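Local atomic coordinates of formiminoglutamase (Trypanosoma cruzi, PDB entry 4MYK), a protein that probably hydrolyses N-formimino-L-glutamate to glutamate and formamide, as an arginase-like enzyme with a two-manganese active site. Residues L21-I35 against A78-T90. The protein carries 1 engineered substitution. Residues are numbered along the deposited sequence; the frame is centred on the assembly and turned at random.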
loop_
_atom_site.group_PDB
_atom_site.type_symbol
_atom_site.label_atom_id
_atom_site.label_comp_id
_atom_site.label_asym_id
_atom_site.label_seq_id
_atom_site.Cartn_x
_atom_site.Cartn_y
_atom_site.Cartn_z
ATOM N N LEU A 21 -22.862 3.875 -21.380
ATOM C CA LEU A 21 -22.653 5.177 -22.012
ATOM C C LEU A 21 -22.207 5.022 -23.465
ATOM O O LEU A 21 -22.196 5.991 -24.226
ATOM C CB LEU A 21 -21.621 5.992 -21.225
ATOM C CG LEU A 21 -21.925 6.196 -19.739
ATOM C CD1 LEU A 21 -20.737 6.798 -19.021
ATOM C CD2 LEU A 21 -23.154 7.063 -19.584
ATOM N N PHE A 22 -21.836 3.792 -23.833
ATOM C CA PHE A 22 -21.473 3.447 -25.209
ATOM C C PHE A 22 -22.718 3.243 -26.082
ATOM O O PHE A 22 -22.931 2.179 -26.658
ATOM C CB PHE A 22 -20.599 2.193 -25.221
ATOM C CG PHE A 22 -19.196 2.429 -24.732
ATOM C CD1 PHE A 22 -18.890 2.311 -23.389
ATOM C CD2 PHE A 22 -18.183 2.773 -25.621
ATOM C CE1 PHE A 22 -17.590 2.532 -22.933
ATOM C CE2 PHE A 22 -16.891 2.996 -25.179
ATOM C CZ PHE A 22 -16.593 2.879 -23.831
ATOM N N SER A 23 -23.533 4.287 -26.160
ATOM C CA SER A 23 -24.796 4.267 -26.887
ATOM C C SER A 23 -24.670 5.049 -28.200
ATOM O O SER A 23 -25.586 5.058 -29.024
ATOM C CB SER A 23 -25.892 4.877 -26.016
ATOM O OG SER A 23 -25.526 6.182 -25.597
ATOM N N ALA A 24 -23.530 5.708 -28.377
ATOM C CA ALA A 24 -23.220 6.410 -29.611
ATOM C C ALA A 24 -23.027 5.395 -30.734
ATOM O O ALA A 24 -22.121 4.569 -30.678
ATOM C CB ALA A 24 -21.958 7.266 -29.427
ATOM N N GLN A 25 -23.882 5.443 -31.749
ATOM C CA GLN A 25 -23.758 4.511 -32.866
ATOM C C GLN A 25 -22.601 4.896 -33.778
ATOM O O GLN A 25 -21.851 4.033 -34.233
ATOM C CB GLN A 25 -25.062 4.438 -33.668
ATOM C CG GLN A 25 -26.236 3.795 -32.922
ATOM C CD GLN A 25 -26.317 2.277 -33.105
ATOM O OE1 GLN A 25 -27.397 1.691 -32.993
ATOM N NE2 GLN A 25 -25.181 1.640 -33.394
ATOM N N ARG A 26 -22.473 6.198 -34.041
ATOM C CA ARG A 26 -21.386 6.745 -34.855
ATOM C C ARG A 26 -20.407 7.531 -33.992
ATOM O O ARG A 26 -20.803 8.405 -33.218
ATOM C CB ARG A 26 -21.919 7.656 -35.972
ATOM C CG ARG A 26 -21.541 7.204 -37.391
ATOM C CD ARG A 26 -21.252 8.377 -38.359
ATOM N NE ARG A 26 -22.448 9.048 -38.886
ATOM C CZ ARG A 26 -23.095 8.703 -40.002
ATOM N NH1 ARG A 26 -22.685 7.676 -40.739
ATOM N NH2 ARG A 26 -24.164 9.393 -40.387
ATOM N N GLU A 27 -19.127 7.212 -34.142
ATOM C CA GLU A 27 -18.059 7.901 -33.437
ATOM C C GLU A 27 -18.277 9.409 -33.372
ATOM O O GLU A 27 -17.952 10.048 -32.365
ATOM C CB GLU A 27 -16.721 7.610 -34.116
ATOM C CG GLU A 27 -15.528 8.140 -33.347
ATOM C CD GLU A 27 -14.227 7.994 -34.113
ATOM O OE1 GLU A 27 -14.105 7.021 -34.892
ATOM O OE2 GLU A 27 -13.328 8.847 -33.925
ATOM N N GLU A 28 -18.824 9.966 -34.455
ATOM C CA GLU A 28 -18.989 11.415 -34.599
ATOM C C GLU A 28 -19.925 11.964 -33.530
ATOM O O GLU A 28 -19.963 13.172 -33.272
ATOM C CB GLU A 28 -19.543 11.757 -35.989
ATOM C CG GLU A 28 -19.011 10.874 -37.101
ATOM C CD GLU A 28 -17.591 11.230 -37.509
ATOM O OE1 GLU A 28 -17.330 12.428 -37.779
ATOM O OE2 GLU A 28 -16.741 10.309 -37.571
ATOM N N ASP A 29 -20.678 11.059 -32.912
ATOM C CA ASP A 29 -21.712 11.428 -31.954
ATOM C C ASP A 29 -21.263 11.256 -30.498
ATOM O O ASP A 29 -21.918 11.726 -29.572
ATOM C CB ASP A 29 -22.987 10.632 -32.251
ATOM C CG ASP A 29 -23.621 11.031 -33.588
ATOM O OD1 ASP A 29 -23.799 12.248 -33.827
ATOM O OD2 ASP A 29 -23.929 10.134 -34.400
ATOM N N ALA A 30 -20.130 10.590 -30.311
ATOM C CA ALA A 30 -19.551 10.406 -28.984
ATOM C C ALA A 30 -18.831 11.663 -28.489
ATOM O O ALA A 30 -18.080 12.299 -29.236
ATOM C CB ALA A 30 -18.600 9.224 -28.983
ATOM N N ASP A 31 -19.067 12.008 -27.225
ATOM C CA ASP A 31 -18.362 13.108 -26.572
ATOM C C ASP A 31 -16.906 12.714 -26.349
ATOM O O ASP A 31 -15.992 13.532 -26.482
ATOM C CB ASP A 31 -19.017 13.431 -25.232
ATOM C CG ASP A 31 -20.482 13.805 -25.373
ATOM O OD1 ASP A 31 -20.760 14.884 -25.932
ATOM O OD2 ASP A 31 -21.353 13.035 -24.908
ATOM N N ILE A 32 -16.702 11.445 -26.017
ATOM C CA ILE A 32 -15.375 10.950 -25.704
ATOM C C ILE A 32 -15.083 9.750 -26.576
ATOM O O ILE A 32 -15.925 8.850 -26.713
ATOM C CB ILE A 32 -15.261 10.540 -24.209
ATOM C CG1 ILE A 32 -15.457 11.762 -23.299
ATOM C CG2 ILE A 32 -13.922 9.828 -23.929
ATOM C CD1 ILE A 32 -15.858 11.414 -21.876
ATOM N N VAL A 33 -13.891 9.738 -27.167
ATOM C CA VAL A 33 -13.475 8.611 -27.996
ATOM C C VAL A 33 -12.206 7.908 -27.479
ATOM O O VAL A 33 -11.168 8.538 -27.282
ATOM C CB VAL A 33 -13.376 9.021 -29.490
ATOM C CG1 VAL A 33 -12.768 7.903 -30.333
ATOM C CG2 VAL A 33 -14.769 9.393 -30.010
ATOM N N ILE A 34 -12.334 6.599 -27.243
ATOM C CA ILE A 34 -11.250 5.741 -26.762
ATOM C C ILE A 34 -10.470 5.101 -27.918
ATOM O O ILE A 34 -11.043 4.463 -28.801
ATOM C CB ILE A 34 -11.784 4.603 -25.854
ATOM C CG1 ILE A 34 -12.521 5.166 -24.641
ATOM C CG2 ILE A 34 -10.655 3.694 -25.413
ATOM C CD1 ILE A 34 -13.371 4.135 -23.932
ATOM N N ILE A 35 -9.154 5.278 -27.892
ATOM C CA ILE A 35 -8.271 4.765 -28.933
ATOM C C ILE A 35 -7.200 3.915 -28.272
ATOM O O ILE A 35 -6.556 4.355 -27.330
ATOM C CB ILE A 35 -7.593 5.931 -29.722
ATOM C CG1 ILE A 35 -8.651 6.794 -30.426
ATOM C CG2 ILE A 35 -6.575 5.396 -30.725
ATOM C CD1 ILE A 35 -8.221 8.241 -30.681
ATOM N N ALA A 78 -23.231 10.905 -14.866
ATOM C CA ALA A 78 -22.615 10.983 -16.195
ATOM C C ALA A 78 -23.493 10.313 -17.240
ATOM O O ALA A 78 -23.060 10.089 -18.372
ATOM C CB ALA A 78 -21.209 10.346 -16.190
ATOM N N SER A 79 -24.727 10.000 -16.847
ATOM C CA SER A 79 -25.675 9.281 -17.692
ATOM C C SER A 79 -25.876 9.919 -19.059
ATOM O O SER A 79 -26.258 9.237 -20.010
ATOM C CB SER A 79 -27.019 9.138 -16.978
ATOM O OG SER A 79 -26.907 8.238 -15.890
ATOM N N HIS A 80 -25.614 11.219 -19.157
ATOM C CA HIS A 80 -25.862 11.953 -20.401
ATOM C C HIS A 80 -24.728 11.873 -21.439
ATOM O O HIS A 80 -24.920 12.251 -22.594
ATOM C CB HIS A 80 -26.222 13.419 -20.107
ATOM C CG HIS A 80 -25.040 14.294 -19.831
ATOM N ND1 HIS A 80 -24.572 14.538 -18.556
ATOM C CD2 HIS A 80 -24.234 14.992 -20.664
ATOM C CE1 HIS A 80 -23.528 15.344 -18.618
ATOM N NE2 HIS A 80 -23.299 15.632 -19.887
ATOM N N LEU A 81 -23.555 11.390 -21.034
ATOM C CA LEU A 81 -22.405 11.353 -21.931
ATOM C C LEU A 81 -22.497 10.146 -22.843
ATOM O O LEU A 81 -23.097 9.135 -22.482
ATOM C CB LEU A 81 -21.096 11.287 -21.143
ATOM C CG LEU A 81 -20.575 12.542 -20.445
ATOM C CD1 LEU A 81 -19.292 12.238 -19.680
ATOM C CD2 LEU A 81 -20.347 13.645 -21.446
ATOM N N LYS A 82 -21.910 10.259 -24.030
ATOM C CA LYS A 82 -21.780 9.118 -24.931
ATOM C C LYS A 82 -20.316 8.830 -25.171
ATOM O O LYS A 82 -19.545 9.727 -25.504
ATOM C CB LYS A 82 -22.506 9.348 -26.266
ATOM C CG LYS A 82 -24.020 9.198 -26.178
ATOM C CD LYS A 82 -24.685 9.644 -27.455
ATOM C CE LYS A 82 -24.075 10.943 -27.948
ATOM N NZ LYS A 82 -23.901 11.971 -26.866
ATOM N N LEU A 83 -19.947 7.568 -24.972
ATOM C CA LEU A 83 -18.597 7.094 -25.218
ATOM C C LEU A 83 -18.575 6.265 -26.487
ATOM O O LEU A 83 -19.569 5.640 -26.852
ATOM C CB LEU A 83 -18.116 6.228 -24.056
ATOM C CG LEU A 83 -17.429 6.886 -22.864
ATOM C CD1 LEU A 83 -17.993 8.274 -22.600
ATOM C CD2 LEU A 83 -17.562 5.988 -21.643
ATOM N N TYR A 84 -17.427 6.250 -27.152
ATOM C CA TYR A 84 -17.233 5.391 -28.316
ATOM C C TYR A 84 -15.834 4.835 -28.280
ATOM O O TYR A 84 -14.882 5.543 -27.959
ATOM C CB TYR A 84 -17.456 6.152 -29.621
ATOM C CG TYR A 84 -17.553 5.264 -30.832
ATOM C CD1 TYR A 84 -16.428 4.983 -31.606
ATOM C CD2 TYR A 84 -18.769 4.702 -31.212
ATOM C CE1 TYR A 84 -16.515 4.168 -32.734
ATOM C CE2 TYR A 84 -18.863 3.888 -32.335
ATOM C CZ TYR A 84 -17.733 3.627 -33.089
ATOM O OH TYR A 84 -17.820 2.818 -34.199
ATOM N N ASP A 85 -15.725 3.557 -28.605
ATOM C CA ASP A 85 -14.456 2.855 -28.584
ATOM C C ASP A 85 -14.036 2.663 -30.031
ATOM O O ASP A 85 -14.565 1.799 -30.732
ATOM C CB ASP A 85 -14.656 1.519 -27.870
ATOM C CG ASP A 85 -13.375 0.761 -27.664
ATOM O OD1 ASP A 85 -12.328 1.169 -28.206
ATOM O OD2 ASP A 85 -13.419 -0.272 -26.967
ATOM N N ALA A 86 -13.105 3.491 -30.490
ATOM C CA ALA A 86 -12.659 3.445 -31.882
ATOM C C ALA A 86 -11.695 2.292 -32.199
ATOM O O ALA A 86 -11.271 2.123 -33.350
ATOM C CB ALA A 86 -12.046 4.770 -32.281
ATOM N N GLY A 87 -11.340 1.516 -31.176
ATOM C CA GLY A 87 -10.474 0.363 -31.347
ATOM C C GLY A 87 -8.990 0.658 -31.232
ATOM O O GLY A 87 -8.596 1.688 -30.695
ATOM N N ASP A 88 -8.176 -0.265 -31.750
ATOM C CA ASP A 88 -6.714 -0.165 -31.712
ATOM C C ASP A 88 -6.137 0.409 -33.001
ATOM O O ASP A 88 -6.620 0.127 -34.095
ATOM C CB ASP A 88 -6.059 -1.535 -31.455
ATOM C CG ASP A 88 -6.172 -1.989 -30.009
ATOM O OD1 ASP A 88 -6.490 -1.165 -29.122
ATOM O OD2 ASP A 88 -5.926 -3.184 -29.765
ATOM N N ILE A 89 -5.097 1.219 -32.852
ATOM C CA ILE A 89 -4.301 1.669 -33.978
ATOM C C ILE A 89 -3.335 0.551 -34.346
ATOM O O ILE A 89 -2.432 0.232 -33.575
ATOM C CB ILE A 89 -3.493 2.931 -33.618
ATOM C CG1 ILE A 89 -4.433 4.089 -33.282
ATOM C CG2 ILE A 89 -2.566 3.315 -34.756
ATOM C CD1 ILE A 89 -5.417 4.422 -34.392
ATOM N N THR A 90 -3.525 -0.052 -35.514
ATOM C CA THR A 90 -2.661 -1.148 -35.940
ATOM C C THR A 90 -1.959 -0.823 -37.242
ATOM O O THR A 90 -2.549 -0.221 -38.134
ATOM C CB THR A 90 -3.449 -2.442 -36.129
ATOM O OG1 THR A 90 -4.746 -2.126 -36.653
ATOM C CG2 THR A 90 -3.592 -3.177 -34.795
HETATM O O HOH W 1 -25.443 7.771 -23.693
HETATM O O HOH W 2 -20.771 3.756 -28.581
#
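Tyr84 N donates to Ile32 O, Ile34 N to Tyr84 O at 2.8 Å, and Ala86 N to Ile34 O, a ladder joining strands 32-35 and 83-88 in parallel. On the other border of 83-88, Leu83 N reaches Leu21 O (2.8 Å), approaching from above its carbonyl plane, and a water bridges Leu83 O to Ala24 O. The loop leading into strand 32-37 thus runs along the far border of 83-88, the outermost strand, within this chain, of the parallel sheet in the arginase/deacetylase α/β fold, well away from the manganese site. At the start of the ladder Asp31 OD2 accepts Lys82 N through its anti lone pair (3.0 Å) and forms a long, weak salt bridge with Lys82 NZ; a short carboxylate can serve both. Asp85 OD1 accepts Gly87 N in an Asx turn; at Gly87 (phi 89°, psi -162°) a CB would jam against the preceding carbonyl O. Among apolar contacts, Leu83 CB makes a CH-pi contact over the Phe22 ring, 3.6 Å from its centroid, and Leu83 CD1 lies beside Ile32 CD1. On the other sheet face, Tyr84 CG stands anti to the backbone N (chi1 -168°), placing its flat ring under Glu27 CB, another CH-pi contact; Glu27's carboxylate pairs with Lys104 and Arg111.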